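PDB 6G49: protein-glutamine gamma-glutamyltransferase from Pseudomonas aeruginosa PAO1, which catalyses transglutaminase cross-linking of protein glutamine and lysine side chains in vitro through its periplasmic domain, most of which is described here, and is critical for the bacterium's viability. Local coordinates for residues Trp73-Glu79 with Arg262-Gln268; Gln88-Trp92 with Asp169-Arg175. All coordinates share one frame. Residues are numbered along the deposited sequence.

Contact 1 of 2, residues Trp73-Glu79 with Arg262-Gln268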
loop_
_atom_site.group_PDB
_atom_site.type_symbol
_atom_site.label_atom_id
_atom_site.label_comp_id
_atom_site.label_asym_id
_atom_site.label_seq_id
_atom_site.Cartn_x
_atom_site.Cartn_y
_atom_site.Cartn_z
ATOM N N TRP A 73 -2.267 -2.074 -7.381
ATOM C CA TRP A 73 -1.841 -3.458 -7.425
ATOM C C TRP A 73 -1.225 -3.872 -6.088
ATOM O O TRP A 73 -0.040 -3.579 -5.870
ATOM C CB TRP A 73 -0.887 -3.740 -8.587
ATOM C CG TRP A 73 -1.342 -3.225 -9.911
ATOM C CD1 TRP A 73 -0.943 -2.076 -10.510
ATOM C CD2 TRP A 73 -2.329 -3.809 -10.790
ATOM N NE1 TRP A 73 -1.617 -1.896 -11.698
ATOM C CE2 TRP A 73 -2.452 -2.948 -11.882
ATOM C CE3 TRP A 73 -3.093 -4.972 -10.721
ATOM C CZ2 TRP A 73 -3.346 -3.211 -12.926
ATOM C CZ3 TRP A 73 -3.972 -5.236 -11.751
ATOM C CH2 TRP A 73 -4.047 -4.370 -12.825
ATOM N N ARG A 74 -2.020 -4.462 -5.197
ATOM C CA ARG A 74 -1.508 -4.906 -3.889
ATOM C C ARG A 74 -0.546 -6.063 -4.099
ATOM O O ARG A 74 -0.824 -7.013 -4.846
ATOM C CB ARG A 74 -2.572 -5.354 -2.883
ATOM C CG ARG A 74 -2.025 -5.788 -1.519
ATOM C CD ARG A 74 -3.101 -6.212 -0.507
ATOM N NE ARG A 74 -4.134 -5.213 -0.306
ATOM C CZ ARG A 74 -4.544 -4.779 0.880
ATOM N NH1 ARG A 74 -4.127 -5.417 1.974
ATOM N NH2 ARG A 74 -5.326 -3.712 0.957
ATOM N N ALA A 75 0.613 -5.992 -3.411
ATOM C CA ALA A 75 1.547 -7.106 -3.279
ATOM C C ALA A 75 1.528 -7.680 -1.882
ATOM O O ALA A 75 1.341 -8.897 -1.695
ATOM C CB ALA A 75 2.933 -6.700 -3.662
ATOM N N LEU A 76 1.759 -6.815 -0.879
ATOM C CA LEU A 76 1.813 -7.307 0.509
ATOM C C LEU A 76 1.467 -6.140 1.424
ATOM O O LEU A 76 1.405 -5.007 1.004
ATOM C CB LEU A 76 3.184 -7.876 0.857
ATOM C CG LEU A 76 4.333 -6.893 1.011
ATOM C CD1 LEU A 76 5.403 -7.518 1.914
ATOM C CD2 LEU A 76 4.926 -6.495 -0.340
ATOM N N THR A 77 1.272 -6.440 2.716
ATOM C CA THR A 77 1.191 -5.421 3.758
ATOM C C THR A 77 2.380 -5.564 4.677
ATOM O O THR A 77 2.955 -6.656 4.839
ATOM C CB THR A 77 -0.088 -5.412 4.616
ATOM O OG1 THR A 77 -0.010 -6.420 5.643
ATOM C CG2 THR A 77 -1.344 -5.546 3.790
ATOM N N MET A 78 2.737 -4.419 5.271
ATOM C CA MET A 78 3.806 -4.331 6.255
ATOM C C MET A 78 3.196 -3.771 7.543
ATOM O O MET A 78 2.773 -2.625 7.582
ATOM C CB MET A 78 4.913 -3.439 5.700
ATOM C CG MET A 78 5.545 -4.063 4.441
ATOM S SD MET A 78 6.919 -3.049 3.839
ATOM C CE MET A 78 7.200 -3.890 2.289
ATOM N N GLU A 79 3.154 -4.629 8.565
ATOM C CA GLU A 79 2.480 -4.344 9.816
ATOM C C GLU A 79 3.427 -4.055 10.963
ATOM O O GLU A 79 2.921 -3.725 12.061
ATOM C CB GLU A 79 1.561 -5.519 10.163
ATOM C CG GLU A 79 0.344 -5.615 9.262
ATOM C CD GLU A 79 -0.411 -6.930 9.359
ATOM O OE1 GLU A 79 0.228 -7.945 9.144
ATOM O OE2 GLU A 79 -1.628 -6.869 9.637
ATOM N N ARG A 262 -1.915 0.034 8.571
ATOM C CA ARG A 262 -0.755 -0.691 8.090
ATOM C C ARG A 262 -0.396 -0.106 6.721
ATOM O O ARG A 262 -1.222 0.559 6.090
ATOM C CB ARG A 262 -0.947 -2.213 8.053
ATOM C CG ARG A 262 -2.150 -2.659 7.238
ATOM C CD ARG A 262 -2.406 -4.150 7.423
ATOM N NE ARG A 262 -3.655 -4.525 6.793
ATOM C CZ ARG A 262 -4.454 -5.539 7.170
ATOM N NH1 ARG A 262 -4.110 -6.330 8.193
ATOM N NH2 ARG A 262 -5.590 -5.752 6.500
ATOM N N VAL A 263 0.861 -0.314 6.370
ATOM C CA VAL A 263 1.343 0.077 5.032
ATOM C C VAL A 263 1.035 -1.038 4.049
ATOM O O VAL A 263 1.288 -2.233 4.308
ATOM C CB VAL A 263 2.846 0.408 5.104
ATOM C CG1 VAL A 263 3.446 0.577 3.713
ATOM C CG2 VAL A 263 3.099 1.627 5.983
ATOM N N VAL A 264 0.519 -0.634 2.893
ATOM C CA VAL A 264 0.273 -1.545 1.770
ATOM C C VAL A 264 1.363 -1.247 0.731
ATOM O O VAL A 264 1.541 -0.092 0.366
ATOM C CB VAL A 264 -1.132 -1.364 1.183
ATOM C CG1 VAL A 264 -1.425 -2.443 0.142
ATOM C CG2 VAL A 264 -2.203 -1.447 2.269
ATOM N N ALA A 265 2.030 -2.277 0.250
ATOM C CA ALA A 265 3.057 -2.129 -0.754
ATOM C C ALA A 265 2.636 -2.886 -2.021
ATOM O O ALA A 265 2.029 -3.950 -1.965
ATOM C CB ALA A 265 4.353 -2.699 -0.275
ATOM N N GLY A 266 3.006 -2.324 -3.151
ATOM C CA GLY A 266 2.699 -2.931 -4.455
ATOM C C GLY A 266 3.102 -1.994 -5.559
ATOM O O GLY A 266 4.186 -1.449 -5.534
ATOM N N TYR A 267 2.205 -1.814 -6.526
ATOM C CA TYR A 267 2.458 -0.960 -7.662
ATOM C C TYR A 267 1.201 -0.120 -7.885
ATOM O O TYR A 267 0.109 -0.564 -7.506
ATOM C CB TYR A 267 2.746 -1.792 -8.920
ATOM C CG TYR A 267 3.977 -2.640 -8.811
ATOM C CD1 TYR A 267 3.956 -3.872 -8.171
ATOM C CD2 TYR A 267 5.195 -2.127 -9.233
ATOM C CE1 TYR A 267 5.120 -4.620 -8.002
ATOM C CE2 TYR A 267 6.364 -2.858 -9.057
ATOM C CZ TYR A 267 6.318 -4.085 -8.423
ATOM O OH TYR A 267 7.476 -4.786 -8.273
ATOM N N GLN A 268 1.359 1.043 -8.519
ATOM C CA GLN A 268 0.192 1.847 -8.856
ATOM C C GLN A 268 0.342 2.265 -10.323
ATOM O O GLN A 268 1.327 2.905 -10.637
ATOM C CB GLN A 268 0.017 3.039 -7.921
ATOM C CG GLN A 268 -1.372 3.624 -7.933
ATOM C CD GLN A 268 -1.796 4.337 -9.192
ATOM O OE1 GLN A 268 -0.983 4.946 -9.845
ATOM N NE2 GLN A 268 -3.099 4.307 -9.464
#
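Strands 73-78 and 262-265 run antiparallel in the central sheet, their axes coming within 4.7 Å with directions at 160°. Met78 (m,t,t) lies on the face with Val263 and Ala265; its CE is 4.0 Å from Ala265 CB. Leu76, with chi1 p, brings CD2 to 3.8 Å from Ala265 CB. Trp73 and Tyr267, both m, share this face, with Trp73 CD1 4.0 Å from Tyr267 CB. Thr77 and Val264 lie on the other face. There Arg74 lays its guanidinium over Val264 CG1 and pairs with Glu291. Arg262, p then extended, places NH1 2.9 Å from Glu79 OE2 in a salt bridge, while its NE pairs with Glu291. Glu79 OE1 is hydrogen-bonded to Gln91. Gly266 turns the corner, its CA 3.2 Å from Trp73 O. Ala75 N and Leu76 N both donate to Ala265 O, at 2.9 and 3.1 Å, a classic beta bulge. Past Gly266, the Gln268 side chain lies about 4 Å from that of His287, a probable active-site residue of this transglutaminase-like fold.

Contact 2 of 2, residues Gln88-Trp92 with Asp169-Arg175; sequences QAPQW and DPRTRWR
The loop 88-92 is extended without being a strand, with Ala89 and Pro90 near phi/psi -101/161 and -62/149. It faces helix 170-175, and side chains bridge the gap. The nearest CA pairs are Ala89 with Arg175 at 8.9 Å and Gln91 with Thr172 at 9.5 Å. Asp169 is the N-cap. Its chi1 is t, and OD1 accepts from Arg171 N at 2.8 Å. Arg171 (m,t,m) folds back on this cap: NE donates to Asp169 OD1 at 3.0 Å, and NH2 forms a salt bridge with Asp169 OD2 at 2.9 Å. The same guanidinium lies flat on Trp92, with planes at 28°. Arg171 CZ stands 4.3 Å from the centroid of the Trp92 six-membered ring, 19° off its normal, a cation-pi contact. Trp92 reaches the helix with chi1 p and chi2 93°. Thr172 (m) sets OG1 3.4 Å from Trp92 CZ2. One turn on from Arg171, Arg175 (t,t,m) extends to the loop. Its NH1 and NH2 both donate to Pro90 O, at 2.8 and 3.0 Å. Ala89 CB, 3.5 Å from Arg175 NH1, and Trp92 CZ3, 4.3 Å from Arg175 NH2, lie over opposite faces of the guanidinium. Gln91 (m,m) accepts through OE1 from a water at 2.8 Å and is also hydrogen-bonded to Ser138; the water accepts a weak bond from Arg175 NH1 at 3.3 Å. Gln91 NE2 is hydrogen-bonded to Glu79 OE1, which also forms a salt bridge with Arg175 NH1. The contact joins a loop to an N-capped helix through two arginines, one in a cation-pi stack, one donating twice to a backbone carbonyl.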
loop_
_atom_site.group_PDB
_atom_site.type_symbol
_atom_site.label_atom_id
_atom_site.label_comp_id
_atom_site.label_asym_id
_atom_site.label_seq_id
_atom_site.Cartn_x
_atom_site.Cartn_y
_atom_site.Cartn_z
ATOM N N GLN A 88 6.906 -6.931 6.812
ATOM C CA GLN A 88 5.859 -7.979 6.799
ATOM C C GLN A 88 5.916 -8.773 8.119
ATOM O O GLN A 88 7.023 -9.118 8.586
ATOM C CB GLN A 88 6.087 -8.958 5.630
ATOM C CG GLN A 88 5.050 -10.023 5.466
ATOM C CD GLN A 88 5.318 -10.892 4.253
ATOM O OE1 GLN A 88 6.423 -11.431 4.088
ATOM N NE2 GLN A 88 4.320 -10.917 3.388
ATOM N N ALA A 89 4.728 -9.065 8.614
ATOM C CA ALA A 89 4.508 -10.014 9.752
ATOM C C ALA A 89 4.048 -11.347 9.185
ATOM O O ALA A 89 3.461 -11.433 8.129
ATOM C CB ALA A 89 3.532 -9.425 10.707
ATOM N N PRO A 90 4.156 -12.443 9.950
ATOM C CA PRO A 90 3.481 -13.682 9.552
ATOM C C PRO A 90 1.963 -13.559 9.476
ATOM O O PRO A 90 1.360 -12.851 10.263
ATOM C CB PRO A 90 3.895 -14.669 10.642
ATOM C CG PRO A 90 5.062 -14.040 11.331
ATOM C CD PRO A 90 4.925 -12.525 11.188
ATOM N N GLN A 91 1.312 -14.315 8.567
ATOM C CA GLN A 91 -0.148 -14.215 8.340
ATOM C C GLN A 91 -0.781 -15.612 8.504
ATOM O O GLN A 91 -0.054 -16.634 8.491
ATOM C CB GLN A 91 -0.485 -13.686 6.931
ATOM C CG GLN A 91 0.155 -12.326 6.575
ATOM C CD GLN A 91 -0.364 -11.193 7.437
ATOM O OE1 GLN A 91 -1.521 -11.172 7.849
ATOM N NE2 GLN A 91 0.525 -10.274 7.787
ATOM N N TRP A 92 -2.117 -15.642 8.557
ATOM C CA TRP A 92 -2.910 -16.882 8.506
ATOM C C TRP A 92 -3.910 -16.719 7.351
ATOM O O TRP A 92 -3.822 -15.777 6.599
ATOM C CB TRP A 92 -3.577 -17.191 9.860
ATOM C CG TRP A 92 -4.314 -16.052 10.510
ATOM C CD1 TRP A 92 -5.650 -15.761 10.387
ATOM C CD2 TRP A 92 -3.789 -15.078 11.438
ATOM N NE1 TRP A 92 -5.982 -14.682 11.164
ATOM C CE2 TRP A 92 -4.862 -14.221 11.795
ATOM C CE3 TRP A 92 -2.515 -14.816 11.971
ATOM C CZ2 TRP A 92 -4.693 -13.135 12.658
ATOM C CZ3 TRP A 92 -2.358 -13.752 12.835
ATOM C CH2 TRP A 92 -3.431 -12.928 13.168
ATOM N N ASP A 169 -10.178 -9.402 14.145
ATOM C CA ASP A 169 -9.538 -10.292 15.041
ATOM C C ASP A 169 -8.739 -9.480 16.065
ATOM O O ASP A 169 -8.022 -8.554 15.704
ATOM C CB ASP A 169 -8.551 -11.208 14.322
ATOM C CG ASP A 169 -7.988 -12.291 15.200
ATOM O OD1 ASP A 169 -7.127 -12.019 16.085
ATOM O OD2 ASP A 169 -8.306 -13.420 14.922
ATOM N N PRO A 170 -8.864 -9.730 17.387
ATOM C CA PRO A 170 -8.087 -8.952 18.377
ATOM C C PRO A 170 -6.578 -8.953 18.191
ATOM O O PRO A 170 -5.977 -7.926 18.467
ATOM C CB PRO A 170 -8.519 -9.586 19.732
ATOM C CG PRO A 170 -8.993 -10.937 19.328
ATOM C CD PRO A 170 -9.718 -10.741 18.018
ATOM N N ARG A 171 -6.005 -10.038 17.683
ATOM C CA ARG A 171 -4.577 -10.108 17.422
ATOM C C ARG A 171 -4.216 -9.137 16.285
ATOM O O ARG A 171 -3.195 -8.474 16.372
ATOM C CB ARG A 171 -4.127 -11.518 17.079
ATOM C CG ARG A 171 -4.214 -12.506 18.233
ATOM C CD ARG A 171 -4.107 -13.931 17.693
ATOM N NE ARG A 171 -5.096 -14.183 16.666
ATOM C CZ ARG A 171 -5.272 -15.346 16.033
ATOM N NH1 ARG A 171 -4.461 -16.359 16.276
ATOM N NH2 ARG A 171 -6.256 -15.482 15.158
ATOM N N THR A 172 -5.043 -9.114 15.242
ATOM C CA THR A 172 -4.818 -8.208 14.099
ATOM C C THR A 172 -4.913 -6.741 14.533
ATOM O O THR A 172 -4.117 -5.878 14.175
ATOM C CB THR A 172 -5.806 -8.500 12.973
ATOM O OG1 THR A 172 -5.621 -9.883 12.680
ATOM C CG2 THR A 172 -5.458 -7.689 11.749
ATOM N N ARG A 173 -5.923 -6.452 15.344
ATOM C CA ARG A 173 -6.093 -5.130 15.920
ATOM C C ARG A 173 -4.841 -4.716 16.713
ATOM O O ARG A 173 -4.327 -3.610 16.525
ATOM C CB ARG A 173 -7.372 -5.060 16.747
ATOM C CG ARG A 173 -7.791 -3.668 17.155
ATOM C CD ARG A 173 -9.144 -3.746 17.904
ATOM N NE ARG A 173 -9.777 -2.495 18.107
ATOM C CZ ARG A 173 -11.082 -2.426 18.373
ATOM N NH1 ARG A 173 -11.795 -3.543 18.407
ATOM N NH2 ARG A 173 -11.634 -1.262 18.559
ATOM N N TRP A 174 -4.380 -5.581 17.633
ATOM C CA TRP A 174 -3.260 -5.301 18.463
ATOM C C TRP A 174 -2.006 -5.062 17.622
ATOM O O TRP A 174 -1.213 -4.121 17.862
ATOM C CB TRP A 174 -3.025 -6.424 19.479
ATOM C CG TRP A 174 -2.178 -6.050 20.642
ATOM C CD1 TRP A 174 -0.858 -6.262 20.892
ATOM C CD2 TRP A 174 -2.675 -5.307 21.767
ATOM N NE1 TRP A 174 -0.515 -5.686 22.098
ATOM C CE2 TRP A 174 -1.588 -5.066 22.625
ATOM C CE3 TRP A 174 -3.948 -4.845 22.099
ATOM C CZ2 TRP A 174 -1.765 -4.441 23.875
ATOM C CZ3 TRP A 174 -4.115 -4.215 23.316
ATOM C CH2 TRP A 174 -3.027 -4.015 24.164
ATOM N N ARG A 175 -1.774 -5.949 16.661
ATOM C CA ARG A 175 -0.594 -5.897 15.799
ATOM C C ARG A 175 -0.553 -4.548 15.057
ATOM O O ARG A 175 0.532 -3.995 14.890
ATOM C CB ARG A 175 -0.677 -7.046 14.796
ATOM C CG ARG A 175 0.302 -6.938 13.642
ATOM C CD ARG A 175 0.033 -8.076 12.672
ATOM N NE ARG A 175 0.527 -9.327 13.176
ATOM C CZ ARG A 175 0.657 -10.436 12.438
ATOM N NH1 ARG A 175 0.235 -10.404 11.178
ATOM N NH2 ARG A 175 1.295 -11.505 12.941
HETATM O O HOH W 1 -2.533 -9.388 9.701
#

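From the N terminus, the chain first passes 73-79, then strand 86-87 and the loop 88-92. After a run of strands and loops without a helix, helix 170-175 returns to that loop, and contact 2 closes. The chain goes on through several helices before 262-268 pairs with 73-79 and closes contact 1. Contact 2 is nested inside the loop closed by contact 1. Their centres lie about 15 Å apart, yet they meet at Glu79. Glu79 OE1 is 2.7 Å from Gln91 NE2, a probable hydrogen bond. Glu79 OE1 and Arg175 NH1 form a 3.2 Å salt bridge. Contact 1 joins the TgpA N-terminal region to the transglutaminase-like region; contact 2 attaches helix 170-175 to a loop of the former.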